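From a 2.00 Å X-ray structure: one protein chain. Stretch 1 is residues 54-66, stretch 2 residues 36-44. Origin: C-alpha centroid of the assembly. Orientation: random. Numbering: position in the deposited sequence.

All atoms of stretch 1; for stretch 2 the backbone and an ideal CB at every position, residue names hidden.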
ATOM      1  N   TRP B  54      -9.396  -8.518   3.357  1.00 21.61           N
ATOM      2  CA  TRP B  54      -8.636  -7.883   4.437  1.00 22.93           C
ATOM      3  C   TRP B  54      -8.484  -6.365   4.205  1.00 21.51           C
ATOM      4  O   TRP B  54      -8.788  -5.582   5.086  1.00 21.47           O
ATOM      5  CB  TRP B  54      -7.281  -8.597   4.727  1.00 22.64           C
ATOM      6  CG  TRP B  54      -6.416  -7.795   5.638  1.00 22.93           C
ATOM      7  CD1 TRP B  54      -6.494  -7.720   7.045  1.00 24.42           C
ATOM      8  CD2 TRP B  54      -5.407  -6.864   5.243  1.00 23.99           C
ATOM      9  NE1 TRP B  54      -5.568  -6.792   7.493  1.00 24.24           N
ATOM     10  CE2 TRP B  54      -4.893  -6.264   6.421  1.00 23.79           C
ATOM     11  CE3 TRP B  54      -4.888  -6.471   3.995  1.00 23.67           C
ATOM     12  CZ2 TRP B  54      -3.872  -5.292   6.389  1.00 27.01           C
ATOM     13  CZ3 TRP B  54      -3.849  -5.519   3.963  1.00 25.88           C
ATOM     14  CH2 TRP B  54      -3.359  -4.945   5.169  1.00 26.75           C
ATOM     15  N   ALA B  55      -8.039  -5.980   3.015  1.00 21.73           N
ATOM     16  CA  ALA B  55      -7.719  -4.588   2.707  1.00 21.87           C
ATOM     17  C   ALA B  55      -8.999  -3.742   2.782  1.00 22.05           C
ATOM     18  O   ALA B  55      -9.016  -2.700   3.432  1.00 21.29           O
ATOM     19  CB  ALA B  55      -7.061  -4.493   1.324  1.00 20.90           C
ATOM     20  N   PHE B  56     -10.091  -4.230   2.203  1.00 22.27           N
ATOM     21  CA  PHE B  56     -11.344  -3.460   2.241  1.00 22.12           C
ATOM     22  C   PHE B  56     -11.823  -3.292   3.676  1.00 22.10           C
ATOM     23  O   PHE B  56     -12.250  -2.218   4.051  1.00 21.12           O
ATOM     24  CB  PHE B  56     -12.483  -4.103   1.378  1.00 21.11           C
ATOM     25  CG  PHE B  56     -12.413  -3.757  -0.094  1.00 23.07           C
ATOM     26  CD1 PHE B  56     -12.699  -2.466  -0.545  1.00 20.19           C
ATOM     27  CD2 PHE B  56     -12.059  -4.733  -1.034  1.00 26.60           C
ATOM     28  CE1 PHE B  56     -12.607  -2.143  -1.877  1.00 20.99           C
ATOM     29  CE2 PHE B  56     -11.982  -4.417  -2.404  1.00 27.80           C
ATOM     30  CZ  PHE B  56     -12.263  -3.129  -2.833  1.00 22.20           C
ATOM     31  N   ARG B  57     -11.781  -4.351   4.475  1.00 22.73           N
ATOM     32  CA  ARG B  57     -12.227  -4.248   5.863  1.00 23.67           C
ATOM     33  C   ARG B  57     -11.420  -3.249   6.715  1.00 23.75           C
ATOM     34  O   ARG B  57     -11.977  -2.392   7.409  1.00 22.87           O
ATOM     35  CB  ARG B  57     -12.199  -5.629   6.542  1.00 24.71           C
ATOM     36  CG  ARG B  57     -13.211  -6.643   5.957  1.00 29.21           C
ATOM     37  CD  ARG B  57     -14.582  -5.992   5.789  1.00 33.82           C
ATOM     38  NE  ARG B  57     -15.129  -5.514   7.061  1.00 32.42           N
ATOM     39  CZ  ARG B  57     -16.072  -6.156   7.732  1.00 34.92           C
ATOM     40  NH1 ARG B  57     -16.526  -7.306   7.246  1.00 31.65           N
ATOM     41  NH2 ARG B  57     -16.566  -5.657   8.882  1.00 34.28           N
ATOM     42  N   VAL B  58     -10.110  -3.381   6.676  1.00 22.99           N
ATOM     43  CA  VAL B  58      -9.274  -2.368   7.313  1.00 24.37           C
ATOM     44  C   VAL B  58      -9.512  -0.942   6.764  1.00 23.65           C
ATOM     45  O   VAL B  58      -9.681  -0.013   7.569  1.00 23.12           O
ATOM     46  CB  VAL B  58      -7.801  -2.744   7.299  1.00 24.65           C
ATOM     47  CG1 VAL B  58      -7.019  -1.758   8.106  1.00 26.52           C
ATOM     48  CG2 VAL B  58      -7.676  -4.126   8.000  1.00 26.85           C
ATOM     49  N   ALA B  59      -9.546  -0.791   5.437  1.00 21.08           N
ATOM     50  CA  ALA B  59      -9.785   0.513   4.868  1.00 21.26           C
ATOM     51  C   ALA B  59     -11.077   1.110   5.427  1.00 21.09           C
ATOM     52  O   ALA B  59     -11.124   2.310   5.804  1.00 20.93           O
ATOM     53  CB  ALA B  59      -9.782   0.452   3.278  1.00 19.66           C
ATOM     54  N   LEU B  60     -12.099   0.270   5.552  1.00 20.98           N
ATOM     55  CA  LEU B  60     -13.422   0.747   5.982  1.00 22.70           C
ATOM     56  C   LEU B  60     -13.417   1.088   7.470  1.00 23.41           C
ATOM     57  O   LEU B  60     -14.134   2.013   7.920  1.00 24.19           O
ATOM     58  CB  LEU B  60     -14.491  -0.298   5.667  1.00 22.12           C
ATOM     59  CG  LEU B  60     -14.997  -0.395   4.226  1.00 24.12           C
ATOM     60  CD1 LEU B  60     -15.831  -1.732   4.007  1.00 25.50           C
ATOM     61  CD2 LEU B  60     -15.885   0.835   3.840  1.00 24.65           C
ATOM     62  N   GLU B  61     -12.573   0.394   8.231  1.00 23.33           N
ATOM     63  CA  GLU B  61     -12.439   0.678   9.658  1.00 25.89           C
ATOM     64  C   GLU B  61     -11.860   2.102   9.868  1.00 25.02           C
ATOM     65  O   GLU B  61     -12.190   2.763  10.814  1.00 25.75           O
ATOM     66  CB  GLU B  61     -11.496  -0.358  10.249  1.00 25.82           C
ATOM     67  CG  GLU B  61     -11.088  -0.144  11.653  1.00 33.29           C
ATOM     68  CD  GLU B  61     -10.151  -1.292  12.138  1.00 41.51           C
ATOM     69  OE1 GLU B  61     -10.008  -2.350  11.452  1.00 40.12           O
ATOM     70  OE2 GLU B  61      -9.541  -1.109  13.216  1.00 45.84           O
ATOM     71  N   VAL B  62     -10.991   2.576   8.992  1.00 24.63           N
ATOM     72  CA  VAL B  62     -10.301   3.860   9.253  1.00 25.35           C
ATOM     73  C   VAL B  62     -10.750   5.035   8.353  1.00 25.53           C
ATOM     74  O   VAL B  62     -10.288   6.185   8.515  1.00 26.23           O
ATOM     75  CB  VAL B  62      -8.758   3.658   9.131  1.00 26.60           C
ATOM     76  CG1 VAL B  62      -8.300   2.571  10.091  1.00 25.26           C
ATOM     77  CG2 VAL B  62      -8.311   3.307   7.616  1.00 25.15           C
ATOM     78  N   SER B  63     -11.641   4.772   7.399  1.00 23.86           N
ATOM     79  CA  SER B  63     -12.050   5.817   6.476  1.00 25.67           C
ATOM     80  C   SER B  63     -13.520   5.671   6.060  1.00 25.56           C
ATOM     81  O   SER B  63     -14.070   4.572   6.103  1.00 27.58           O
ATOM     82  CB  SER B  63     -11.117   5.874   5.250  1.00 24.98           C
ATOM     83  OG  SER B  63     -11.206   4.673   4.548  1.00 32.82           O
ATOM     84  N   ASP B  64     -14.139   6.783   5.658  1.00 23.96           N
ATOM     85  CA  ASP B  64     -15.487   6.779   5.166  1.00 22.91           C
ATOM     86  C   ASP B  64     -15.585   6.720   3.648  1.00 22.90           C
ATOM     87  O   ASP B  64     -16.676   6.541   3.119  1.00 21.69           O
ATOM     88  CB  ASP B  64     -16.291   7.969   5.704  1.00 24.06           C
ATOM     89  CG  ASP B  64     -16.713   7.787   7.175  1.00 28.88           C
ATOM     90  OD1 ASP B  64     -16.319   6.767   7.838  1.00 29.28           O
ATOM     91  OD2 ASP B  64     -17.455   8.677   7.666  1.00 30.23           O
ATOM     92  N   LEU B  65     -14.458   6.826   2.956  1.00 21.97           N
ATOM     93  CA  LEU B  65     -14.459   6.671   1.500  1.00 22.37           C
ATOM     94  C   LEU B  65     -13.241   5.825   1.157  1.00 21.66           C
ATOM     95  O   LEU B  65     -12.116   6.125   1.605  1.00 22.46           O
ATOM     96  CB  LEU B  65     -14.335   8.017   0.792  1.00 21.82           C
ATOM     97  CG  LEU B  65     -14.001   7.944  -0.724  1.00 24.48           C
ATOM     98  CD1 LEU B  65     -15.124   7.279  -1.516  1.00 20.10           C
ATOM     99  CD2 LEU B  65     -13.785   9.336  -1.269  1.00 22.35           C
ATOM    100  N   VAL B  66     -13.468   4.768   0.394  1.00 20.96           N
ATOM    101  CA  VAL B  66     -12.421   3.811   0.047  1.00 20.31           C
ATOM    102  C   VAL B  66     -12.407   3.693  -1.462  1.00 20.90           C
ATOM    103  O   VAL B  66     -13.467   3.468  -2.091  1.00 19.90           O
ATOM    104  CB  VAL B  66     -12.718   2.418   0.705  1.00 20.07           C
ATOM    105  CG1 VAL B  66     -11.718   1.355   0.251  1.00 20.83           C
ATOM    106  CG2 VAL B  66     -12.661   2.557   2.257  1.00 20.57           C
ATOM    107  N   UNK B  36     -10.221  17.593  -0.914  1.00 24.22           N
ATOM    108  CA  UNK B  36     -10.309  17.948   0.500  1.00 24.71           C
ATOM    109  C   UNK B  36     -10.296  16.746   1.453  1.00 24.87           C
ATOM    110  O   UNK B  36     -10.419  16.926   2.668  1.00 22.71           O
ATOM    111  CB  UNK B  36     -11.585  18.760   0.735  1.00 24.71           C
ATOM    112  N   UNK B  37     -10.070  15.531   0.933  1.00 24.00           N
ATOM    113  CA  UNK B  37      -9.916  14.381   1.836  1.00 24.73           C
ATOM    114  C   UNK B  37      -8.549  14.250   2.433  1.00 24.76           C
ATOM    115  O   UNK B  37      -7.536  14.632   1.816  1.00 27.22           O
ATOM    116  CB  UNK B  37     -10.249  13.085   1.094  1.00 24.73           C
ATOM    117  N   UNK B  38      -8.487  13.676   3.617  1.00 24.03           N
ATOM    118  CA  UNK B  38      -7.230  13.188   4.145  1.00 24.60           C
ATOM    119  C   UNK B  38      -7.000  11.720   3.743  1.00 24.81           C
ATOM    120  O   UNK B  38      -7.764  10.810   4.132  1.00 24.45           O
ATOM    121  CB  UNK B  38      -7.206  13.339   5.667  1.00 24.60           C
ATOM    122  N   UNK B  39      -5.962  11.463   2.947  1.00 24.54           N
ATOM    123  CA  UNK B  39      -5.725  10.085   2.547  1.00 24.38           C
ATOM    124  C   UNK B  39      -4.947   9.394   3.686  1.00 24.91           C
ATOM    125  O   UNK B  39      -3.795   9.692   3.984  1.00 23.07           O
ATOM    126  CB  UNK B  39      -4.963  10.017   1.222  1.00 24.38           C
ATOM    127  N   UNK B  40      -5.606   8.457   4.327  1.00 24.77           N
ATOM    128  CA  UNK B  40      -5.086   7.964   5.599  1.00 25.72           C
ATOM    129  C   UNK B  40      -4.130   6.772   5.448  1.00 25.54           C
ATOM    130  O   UNK B  40      -3.051   6.768   6.081  1.00 25.98           O
ATOM    131  CB  UNK B  40      -6.254   7.568   6.505  1.00 25.72           C
ATOM    132  N   UNK B  41      -4.534   5.745   4.680  1.00 23.83           N
ATOM    133  CA  UNK B  41      -3.711   4.540   4.494  1.00 23.52           C
ATOM    134  C   UNK B  41      -3.836   4.099   3.064  1.00 23.95           C
ATOM    135  O   UNK B  41      -4.913   4.295   2.444  1.00 24.13           O
ATOM    136  CB  UNK B  41      -4.125   3.414   5.444  1.00 23.52           C
ATOM    137  N   UNK B  42      -2.768   3.464   2.558  1.00 22.71           N
ATOM    138  CA  UNK B  42      -2.742   2.846   1.211  1.00 21.30           C
ATOM    139  C   UNK B  42      -2.453   1.364   1.431  1.00 21.96           C
ATOM    140  O   UNK B  42      -1.694   0.984   2.359  1.00 21.37           O
ATOM    141  CB  UNK B  42      -1.699   3.491   0.296  1.00 21.30           C
ATOM    142  N   UNK B  43      -3.110   0.509   0.661  1.00 21.09           N
ATOM    143  CA  UNK B  43      -2.925  -0.939   0.789  1.00 22.61           C
ATOM    144  C   UNK B  43      -2.598  -1.470  -0.594  1.00 22.53           C
ATOM    145  O   UNK B  43      -3.204  -1.044  -1.592  1.00 23.41           O
ATOM    146  CB  UNK B  43      -4.162  -1.625   1.371  1.00 22.61           C
ATOM    147  N   UNK B  44      -1.642  -2.371  -0.662  1.00 22.00           N
ATOM    148  CA  UNK B  44      -1.385  -3.091  -1.903  1.00 22.15           C
ATOM    149  C   UNK B  44      -1.495  -4.558  -1.564  1.00 22.07           C
ATOM    150  O   UNK B  44      -0.832  -5.072  -0.657  1.00 21.99           O
ATOM    151  CB  UNK B  44      -0.021  -2.747  -2.505  1.00 22.15           C
TER

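Helix 54-62 and strand 38-44 run nearly antiparallel (162° between their N-to-C directions, axes 9.1 Å apart at closest).

Position 36 has phi/psi of 92/7, and its ideal CB has nothing of stretch 1 within 5.5 Å. Positive phi by itself favours glycine; the residue is Gly 36.

At position 37 CA-to-CB points toward stretch 1, again with nothing within 5.5 Å of the ideal CB. A long side chain is needed to reach Leu 65, whose apolar end suits a large aliphatic or aromatic group. Tyr 37 is found, with Leu 65 CD2 over its ring face in a CH-pi contact, 3.9 Å from the centroid and 24° off the normal.

Positions 38 and 39 are little constrained from this side: the first is out of reach, the second points away. They are Gln 38 and Val 39.

Position 40 points toward the end of the helix, its ideal CB 4.7 Å from Val 62 O. That carbonyl invites a donor, while the valine side chain beside it accepts a flat or apolar group; lysine, arginine or glutamine could serve. Arg 40 is found, extended with chi1 to chi3 all t. Its NH1 gives Val 62 O a weak hydrogen bond (3.4 Å, 127° at the hydrogen), and Val 62 CB lies over one face of the guanidinium.

Position 41 also points toward stretch 1. The ideal CB is 4.7 Å from Val 62 CG2, and Val 58 offers more apolar surface, so an aliphatic chain or a long flat-ended one would fit. Arg 41 lays its guanidinium against both valines: Val 62 CG1 is over one face, 3.7 Å from NH1, and Val 58 CG1 is at the edge, 3.4 Å from NH1.

Position 42 is out of reach of stretch 1, which cannot select its residue, Gly 42.

At position 43 CA-to-CB points toward stretch 1, the ideal CB 4.1 Å from Ala 55 CB and 4.7 Å from Trp 54 CZ3. The small side chains of Ala 55 and Ala 59 leave room for leucine, methionine or an aromatic. Phe 43 occupies it, with CE2 3.7 Å from Ala 59 CB and CZ 3.8 Å from Val 58 CG1. Its edge meets the face of Trp 54 in an offset pair (planes at 83°, centroids 5.6 Å apart).

Position 44 points away, so stretch 1 sets no preference and many side chains would suit; it is Val 44.

Stretch 2 (36-44) GYQVRRGFV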
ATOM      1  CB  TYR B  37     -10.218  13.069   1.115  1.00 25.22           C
ATOM      2  CG  TYR B  37     -11.647  12.913   0.777  1.00 27.79           C
ATOM      3  CD1 TYR B  37     -12.486  12.207   1.631  1.00 29.98           C
ATOM      4  CD2 TYR B  37     -12.182  13.466  -0.401  1.00 28.76           C
ATOM      5  CE1 TYR B  37     -13.771  12.056   1.343  1.00 28.25           C
ATOM      6  CE2 TYR B  37     -13.507  13.322  -0.693  1.00 27.22           C
ATOM      7  CZ  TYR B  37     -14.290  12.611   0.193  1.00 28.35           C
ATOM      8  OH  TYR B  37     -15.609  12.417  -0.042  1.00 31.33           O
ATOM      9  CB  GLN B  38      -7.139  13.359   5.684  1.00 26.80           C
ATOM     10  CG  GLN B  38      -5.860  12.639   6.230  1.00 29.28           C
ATOM     11  CD  GLN B  38      -5.598  12.877   7.691  1.00 39.61           C
ATOM     12  OE1 GLN B  38      -6.293  12.320   8.568  1.00 41.70           O
ATOM     13  NE2 GLN B  38      -4.558  13.669   7.983  1.00 38.04           N
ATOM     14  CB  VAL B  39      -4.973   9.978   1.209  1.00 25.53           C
ATOM     15  CG1 VAL B  39      -4.784   8.485   0.801  1.00 22.44           C
ATOM     16  CG2 VAL B  39      -5.723  10.782   0.138  1.00 21.82           C
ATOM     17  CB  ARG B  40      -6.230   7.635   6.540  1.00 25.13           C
ATOM     18  CG  ARG B  40      -5.661   7.258   7.876  1.00 32.62           C
ATOM     19  CD  ARG B  40      -6.665   7.228   8.956  1.00 33.98           C
ATOM     20  NE  ARG B  40      -6.170   6.441  10.094  1.00 35.10           N
ATOM     21  CZ  ARG B  40      -6.937   6.140  11.139  1.00 36.52           C
ATOM     22  NH1 ARG B  40      -8.234   6.543  11.162  1.00 33.75           N
ATOM     23  NH2 ARG B  40      -6.433   5.441  12.142  1.00 35.45           N
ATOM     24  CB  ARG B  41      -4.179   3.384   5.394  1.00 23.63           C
ATOM     25  CG  ARG B  41      -3.937   3.629   6.883  1.00 25.50           C
ATOM     26  CD  ARG B  41      -4.327   2.403   7.658  1.00 25.36           C
ATOM     27  NE  ARG B  41      -4.219   2.677   9.072  1.00 24.64           N
ATOM     28  CZ  ARG B  41      -4.622   1.833  10.019  1.00 27.21           C
ATOM     29  NH1 ARG B  41      -5.120   0.641   9.673  1.00 22.00           N
ATOM     30  NH2 ARG B  41      -4.500   2.171  11.302  1.00 25.64           N
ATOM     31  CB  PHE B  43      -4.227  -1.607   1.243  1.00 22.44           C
ATOM     32  CG  PHE B  43      -4.766  -1.073   2.520  1.00 24.16           C
ATOM     33  CD1 PHE B  43      -4.456  -1.689   3.705  1.00 25.96           C
ATOM     34  CD2 PHE B  43      -5.610   0.069   2.517  1.00 23.05           C
ATOM     35  CE1 PHE B  43      -4.978  -1.181   4.931  1.00 28.66           C
ATOM     36  CE2 PHE B  43      -6.126   0.572   3.672  1.00 25.14           C
ATOM     37  CZ  PHE B  43      -5.811  -0.054   4.916  1.00 27.41           C
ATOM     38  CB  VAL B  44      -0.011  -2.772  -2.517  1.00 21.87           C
ATOM     39  CG1 VAL B  44       0.085  -3.407  -3.916  1.00 21.07           C
ATOM     40  CG2 VAL B  44       0.200  -1.230  -2.596  1.00 22.41           C
TER
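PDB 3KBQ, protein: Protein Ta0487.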